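Local coordinates for heme peroxidase (Bacteroides thetaiotaomicron, PDB 2GVK), which is a haem peroxidase of the dye-decolorizing (DyP) family, which probably uses hydrogen peroxide to oxidise dyes and other substrates, at residues A[100-105]-A[279-284]; A[197-202]-A[293-298]. All blocks are in the same frame, centred on the assembly; numbering follows the deposited sequence.

Contact 1 (A[100-105]-A[279-284]); sequences YTAVST and NMFIGS. With EDO (1,2-ethanediol), chain G.
Phe281 of helix 270-281 lays its ring over Ala102 and beside the backbone that leads into it. The methyl of Ala102 sits almost exactly above the ring centre: its CB lies 3.6 Å from the centroid of the Phe281 ring and only 4° off the ring normal, a CH-pi contact with the methyl centred on one face. The CG of Phe281 stands anti to its own carbonyl carbon (chi1 -73°), and this sends the ring from the helix towards the strand. Thr101 O comes in obliquely, 3.5 Å from Phe281 CE2, and Ala102 N lies 3.4 Å from Phe281 CD2. Tyr100 adds its root rather than its ring: CB packs 3.8 Å from Phe281 CD2, while the phenol turns away from the helix so that its hydroxyl reaches Asp294. No direct hydrogen bond spans the two segments, but a water joins their backbones, accepting from Tyr100 N at 2.9 Å and donating to Phe281 O at 2.7 Å. Gln191 and Tyr193 of strand 186-195 and Ile95 also touch Phe281, so the phenyl ring is buried among residues of several elements. Farther along segment 100-105, Thr105 OG1 donates to O2 of an ethanediol molecule at 2.7 Å; that molecule, probably from the crystallisation liquor, is also bound by Pro106 O and Thr302 OG1. The contact thus pins the small antiparallel ribbon of strands 95-96 and 101-102, from the N-terminal half of the DyP peroxidase, to helix 270-281, which packs on the sheet of the C-terminal half, within the dimeric alpha+beta barrel architecture of DyP peroxidases.

Contact 2 (A[197-202]-A[293-298]); sequences MVAWNA and LDFSTA
A 2.9 Å hydrogen bond from Asn201 N to Met197 O closes the helical turn that presents Ala199 and Trp200 to the ring of Phe295. The two aromatic side chains form a T-shaped pair, an edge of the Trp200 six-membered ring directed at the face of Phe295, with centroids 5.3 Å apart and planes at 73°. The contact is made by Trp200 CE3, which stands 3.8 Å from Phe295 CG and therefore meets the face towards its rim. With CG of Trp200 anti to the backbone N (chi1 177°), the indole extends past Phe295, and its NE1 is hydrogen-bonded to Ile154 O.

The contact belongs to the C-terminal half of the DyP fold, where antiparallel strands 186-195 and 296-306 are neighbours: helix 197-201 follows the first and Phe295 leads into the second, so their adjoining ends bring the two rings together. A backbone hydrogen bond between Phe295 and Asp196 ties these ends.

The helix backbone also leans on the phenyl ring, Trp200 N lying 3.7 Å from Phe295 CD1, and the methyl of Ala199 reaches Phe295 CE1 at 4.0 Å. Were Phe295 cut back to an alanine, the Trp200 edge would probably lose its aromatic face and a gap would be likely to open beside Ala199. Val211 and Ile212 of helix 205-212 touch the indole as well, while Leu203 packs on Phe295.

Overall arrangement
Both contacts rest on a buried phenylalanine, yet they differ in partner and place. Contact 1 is partly buried and joins the N-terminal and C-terminal halves of the chain, with a methyl over a ring and a water between backbones; contact 2, more fully buried, stays within the C-terminal half and relies on an aromatic pair. Contact 1 lies about 16 Å and contact 2 about 21 Å from the chain centre, measured between centres. They meet directly: the phenol of contact 1 reaches into contact 2, and Leu293 packs against Phe281. Strand 186-195 borders both, and Asn201 of contact 2 also packs on Glu130 of a neighbouring subunit.

Contact 1 (A[100-105]-A[279-284])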
loop_
_atom_site.group_PDB
_atom_site.type_symbol
_atom_site.label_atom_id
_atom_site.label_comp_id
_atom_site.label_asym_id
_atom_site.label_seq_id
_atom_site.Cartn_x
_atom_site.Cartn_y
_atom_site.Cartn_z
ATOM N N TYR A 100 -34.732 29.177 9.808
ATOM C CA TYR A 100 -33.944 28.594 8.740
ATOM C C TYR A 100 -34.811 27.999 7.661
ATOM O O TYR A 100 -35.926 27.559 7.923
ATOM C CB TYR A 100 -33.031 27.530 9.312
ATOM C CG TYR A 100 -32.095 28.069 10.339
ATOM C CD1 TYR A 100 -31.261 29.131 10.038
ATOM C CD2 TYR A 100 -32.058 27.550 11.615
ATOM C CE1 TYR A 100 -30.416 29.666 10.969
ATOM C CE2 TYR A 100 -31.195 28.084 12.580
ATOM C CZ TYR A 100 -30.366 29.128 12.237
ATOM O OH TYR A 100 -29.528 29.692 13.169
ATOM N N THR A 101 -34.272 27.960 6.436
ATOM C CA THR A 101 -34.986 27.410 5.297
ATOM C C THR A 101 -34.151 26.386 4.568
ATOM O O THR A 101 -32.991 26.640 4.238
ATOM C CB THR A 101 -35.369 28.523 4.279
ATOM O OG1 THR A 101 -36.204 29.495 4.913
ATOM C CG2 THR A 101 -36.114 27.930 3.084
ATOM N N ALA A 102 -34.732 25.214 4.340
ATOM C CA ALA A 102 -34.152 24.243 3.430
ATOM C C ALA A 102 -34.696 24.574 2.044
ATOM O O ALA A 102 -35.850 24.236 1.708
ATOM C CB ALA A 102 -34.513 22.868 3.826
ATOM N N VAL A 103 -33.876 25.277 1.258
ATOM C CA VAL A 103 -34.267 25.743 -0.059
ATOM C C VAL A 103 -34.401 24.589 -1.065
ATOM O O VAL A 103 -33.824 23.525 -0.890
ATOM C CB VAL A 103 -33.245 26.786 -0.619
ATOM C CG1 VAL A 103 -33.218 28.059 0.267
ATOM C CG2 VAL A 103 -31.839 26.168 -0.753
ATOM N N SER A 104 -35.216 24.822 -2.092
ATOM C CA SER A 104 -35.378 23.897 -3.178
ATOM C C SER A 104 -34.869 24.572 -4.445
ATOM O O SER A 104 -35.384 25.632 -4.844
ATOM C CB SER A 104 -36.838 23.527 -3.335
ATOM O OG SER A 104 -37.032 22.654 -4.444
ATOM N N THR A 105 -33.852 23.985 -5.062
ATOM C CA THR A 105 -33.160 24.613 -6.168
ATOM C C THR A 105 -33.080 23.638 -7.367
ATOM O O THR A 105 -33.310 22.448 -7.218
ATOM C CB THR A 105 -31.755 25.066 -5.731
ATOM O OG1 THR A 105 -30.998 23.926 -5.277
ATOM C CG2 THR A 105 -31.854 26.076 -4.587
ATOM N N ASN A 279 -37.331 17.890 11.086
ATOM C CA ASN A 279 -36.753 17.939 12.424
ATOM C C ASN A 279 -35.655 19.009 12.529
ATOM O O ASN A 279 -35.495 19.639 13.568
ATOM C CB ASN A 279 -36.167 16.579 12.821
ATOM C CG ASN A 279 -37.226 15.575 13.241
ATOM O OD1 ASN A 279 -38.428 15.812 13.104
ATOM N ND2 ASN A 279 -36.778 14.439 13.742
HETATM N N MSE A 280 -34.861 19.155 11.472
HETATM C CA MSE A 280 -33.749 20.100 11.480
HETATM C C MSE A 280 -34.208 21.531 11.354
HETATM O O MSE A 280 -33.797 22.405 12.151
HETATM C CB MSE A 280 -32.789 19.799 10.334
HETATM C CG MSE A 280 -32.024 18.519 10.497
HETATM SE SE MSE A 280 -31.064 18.095 8.865
HETATM C CE MSE A 280 -29.803 19.689 8.856
ATOM N N PHE A 281 -35.059 21.795 10.367
ATOM C CA PHE A 281 -35.373 23.181 9.981
ATOM C C PHE A 281 -36.592 23.749 10.680
ATOM O O PHE A 281 -36.656 24.948 10.917
ATOM C CB PHE A 281 -35.518 23.284 8.455
ATOM C CG PHE A 281 -34.202 23.182 7.721
ATOM C CD1 PHE A 281 -33.639 21.933 7.439
ATOM C CD2 PHE A 281 -33.502 24.324 7.374
ATOM C CE1 PHE A 281 -32.429 21.842 6.802
ATOM C CE2 PHE A 281 -32.304 24.244 6.725
ATOM C CZ PHE A 281 -31.741 23.001 6.461
ATOM N N ILE A 282 -37.574 22.907 10.954
ATOM C CA ILE A 282 -38.770 23.342 11.696
ATOM C C ILE A 282 -38.607 23.037 13.176
ATOM O O ILE A 282 -38.899 23.896 14.044
ATOM C CB ILE A 282 -40.035 22.651 11.179
ATOM C CG1 ILE A 282 -40.174 22.841 9.664
ATOM C CG2 ILE A 282 -41.273 23.187 11.907
ATOM C CD1 ILE A 282 -40.207 24.302 9.224
ATOM N N GLY A 283 -38.132 21.830 13.470
ATOM C CA GLY A 283 -37.976 21.366 14.833
ATOM C C GLY A 283 -39.089 20.414 15.241
ATOM O O GLY A 283 -40.257 20.592 14.863
ATOM N N SER A 284 -38.713 19.386 15.990
ATOM C CA SER A 284 -39.654 18.518 16.643
ATOM C C SER A 284 -39.343 18.489 18.124
ATOM O O SER A 284 -38.341 17.935 18.519
ATOM C CB SER A 284 -39.536 17.106 16.089
ATOM O OG SER A 284 -40.430 16.225 16.752
HETATM C C1 EDO G . -28.490 21.177 -7.020
HETATM O O1 EDO G . -28.836 21.031 -5.664
HETATM C C2 EDO G . -28.168 22.660 -7.342
HETATM O O2 EDO G . -29.386 23.456 -7.440
HETATM O O HOH W 1 -36.048 27.437 11.786
#

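Contact 2 (A[197-202]-A[293-298])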
loop_
_atom_site.group_PDB
_atom_site.type_symbol
_atom_site.label_atom_id
_atom_site.label_comp_id
_atom_site.label_asym_id
_atom_site.label_seq_id
_atom_site.Cartn_x
_atom_site.Cartn_y
_atom_site.Cartn_z
HETATM N N MSE A 197 -17.283 29.337 9.739
HETATM C CA MSE A 197 -16.146 28.701 10.439
HETATM C C MSE A 197 -15.561 29.566 11.523
HETATM O O MSE A 197 -15.067 29.064 12.506
HETATM C CB MSE A 197 -15.054 28.314 9.449
HETATM C CG MSE A 197 -15.467 27.274 8.516
HETATM SE SE MSE A 197 -16.044 25.627 9.417
HETATM C CE MSE A 197 -14.303 24.814 9.690
ATOM N N VAL A 198 -15.642 30.871 11.370
ATOM C CA VAL A 198 -15.124 31.754 12.391
ATOM C C VAL A 198 -15.939 31.608 13.683
ATOM O O VAL A 198 -15.380 31.391 14.752
ATOM C CB VAL A 198 -15.108 33.225 11.909
ATOM C CG1 VAL A 198 -14.786 34.144 13.043
ATOM C CG2 VAL A 198 -14.096 33.382 10.776
ATOM N N ALA A 199 -17.257 31.599 13.559
ATOM C CA ALA A 199 -18.118 31.416 14.719
ATOM C C ALA A 199 -17.943 30.013 15.324
ATOM O O ALA A 199 -17.939 29.857 16.539
ATOM C CB ALA A 199 -19.525 31.639 14.346
ATOM N N TRP A 200 -17.836 28.995 14.461
ATOM C CA TRP A 200 -17.671 27.612 14.913
ATOM C C TRP A 200 -16.387 27.436 15.700
ATOM O O TRP A 200 -16.381 26.830 16.769
ATOM C CB TRP A 200 -17.676 26.671 13.716
ATOM C CG TRP A 200 -17.451 25.249 14.060
ATOM C CD1 TRP A 200 -16.358 24.505 13.763
ATOM C CD2 TRP A 200 -18.355 24.375 14.771
ATOM N NE1 TRP A 200 -16.499 23.242 14.257
ATOM C CE2 TRP A 200 -17.732 23.123 14.856
ATOM C CE3 TRP A 200 -19.625 24.542 15.349
ATOM C CZ2 TRP A 200 -18.344 22.019 15.472
ATOM C CZ3 TRP A 200 -20.230 23.444 15.963
ATOM C CH2 TRP A 200 -19.579 22.212 16.037
ATOM N N ASN A 201 -15.300 27.983 15.172
ATOM C CA ASN A 201 -13.993 27.818 15.783
ATOM C C ASN A 201 -13.881 28.608 17.104
ATOM O O ASN A 201 -13.035 28.325 17.924
ATOM C CB ASN A 201 -12.884 28.246 14.801
ATOM C CG ASN A 201 -12.643 27.218 13.678
ATOM O OD1 ASN A 201 -12.915 26.032 13.831
ATOM N ND2 ASN A 201 -12.031 27.667 12.604
ATOM N N ALA A 202 -14.769 29.569 17.304
ATOM C CA ALA A 202 -14.786 30.342 18.533
ATOM C C ALA A 202 -15.442 29.570 19.689
ATOM O O ALA A 202 -15.331 29.977 20.859
ATOM C CB ALA A 202 -15.506 31.680 18.307
ATOM N N LEU A 293 -27.350 24.150 12.455
ATOM C CA LEU A 293 -27.810 25.152 11.486
ATOM C C LEU A 293 -27.492 26.597 11.926
ATOM O O LEU A 293 -27.523 27.505 11.114
ATOM C CB LEU A 293 -29.298 25.010 11.205
ATOM C CG LEU A 293 -29.722 23.734 10.469
ATOM C CD1 LEU A 293 -31.250 23.687 10.341
ATOM C CD2 LEU A 293 -29.080 23.624 9.103
ATOM N N ASP A 294 -27.096 26.780 13.182
ATOM C CA ASP A 294 -26.628 28.081 13.632
ATOM C C ASP A 294 -25.230 28.379 13.033
ATOM O O ASP A 294 -24.733 29.485 13.142
ATOM C CB ASP A 294 -26.570 28.141 15.162
ATOM C CG ASP A 294 -27.971 28.063 15.824
ATOM O OD1 ASP A 294 -28.995 28.317 15.142
ATOM O OD2 ASP A 294 -28.039 27.737 17.025
ATOM N N PHE A 295 -24.610 27.372 12.411
ATOM C CA PHE A 295 -23.269 27.514 11.856
ATOM C C PHE A 295 -23.193 27.076 10.416
ATOM O O PHE A 295 -22.103 27.050 9.825
ATOM C CB PHE A 295 -22.270 26.701 12.688
ATOM C CG PHE A 295 -22.251 27.066 14.107
ATOM C CD1 PHE A 295 -21.443 28.098 14.562
ATOM C CD2 PHE A 295 -23.077 26.413 15.020
ATOM C CE1 PHE A 295 -21.451 28.456 15.891
ATOM C CE2 PHE A 295 -23.093 26.781 16.343
ATOM C CZ PHE A 295 -22.273 27.794 16.780
ATOM N N SER A 296 -24.346 26.744 9.836
ATOM C CA SER A 296 -24.406 26.128 8.505
ATOM C C SER A 296 -25.620 26.623 7.736
ATOM O O SER A 296 -26.745 26.436 8.179
ATOM C CB SER A 296 -24.493 24.589 8.628
ATOM O OG SER A 296 -23.592 24.086 9.598
ATOM N N THR A 297 -25.403 27.118 6.522
ATOM C CA THR A 297 -26.484 27.630 5.710
ATOM C C THR A 297 -26.663 26.802 4.452
ATOM O O THR A 297 -25.725 26.645 3.676
ATOM C CB THR A 297 -26.226 29.092 5.287
ATOM O OG1 THR A 297 -26.031 29.919 6.455
ATOM C CG2 THR A 297 -27.366 29.614 4.512
ATOM N N ALA A 298 -27.878 26.258 4.258
ATOM C CA ALA A 298 -28.203 25.510 3.044
ATOM C C ALA A 298 -28.407 26.485 1.885
ATOM O O ALA A 298 -29.218 27.399 1.982
ATOM C CB ALA A 298 -29.458 24.676 3.254
#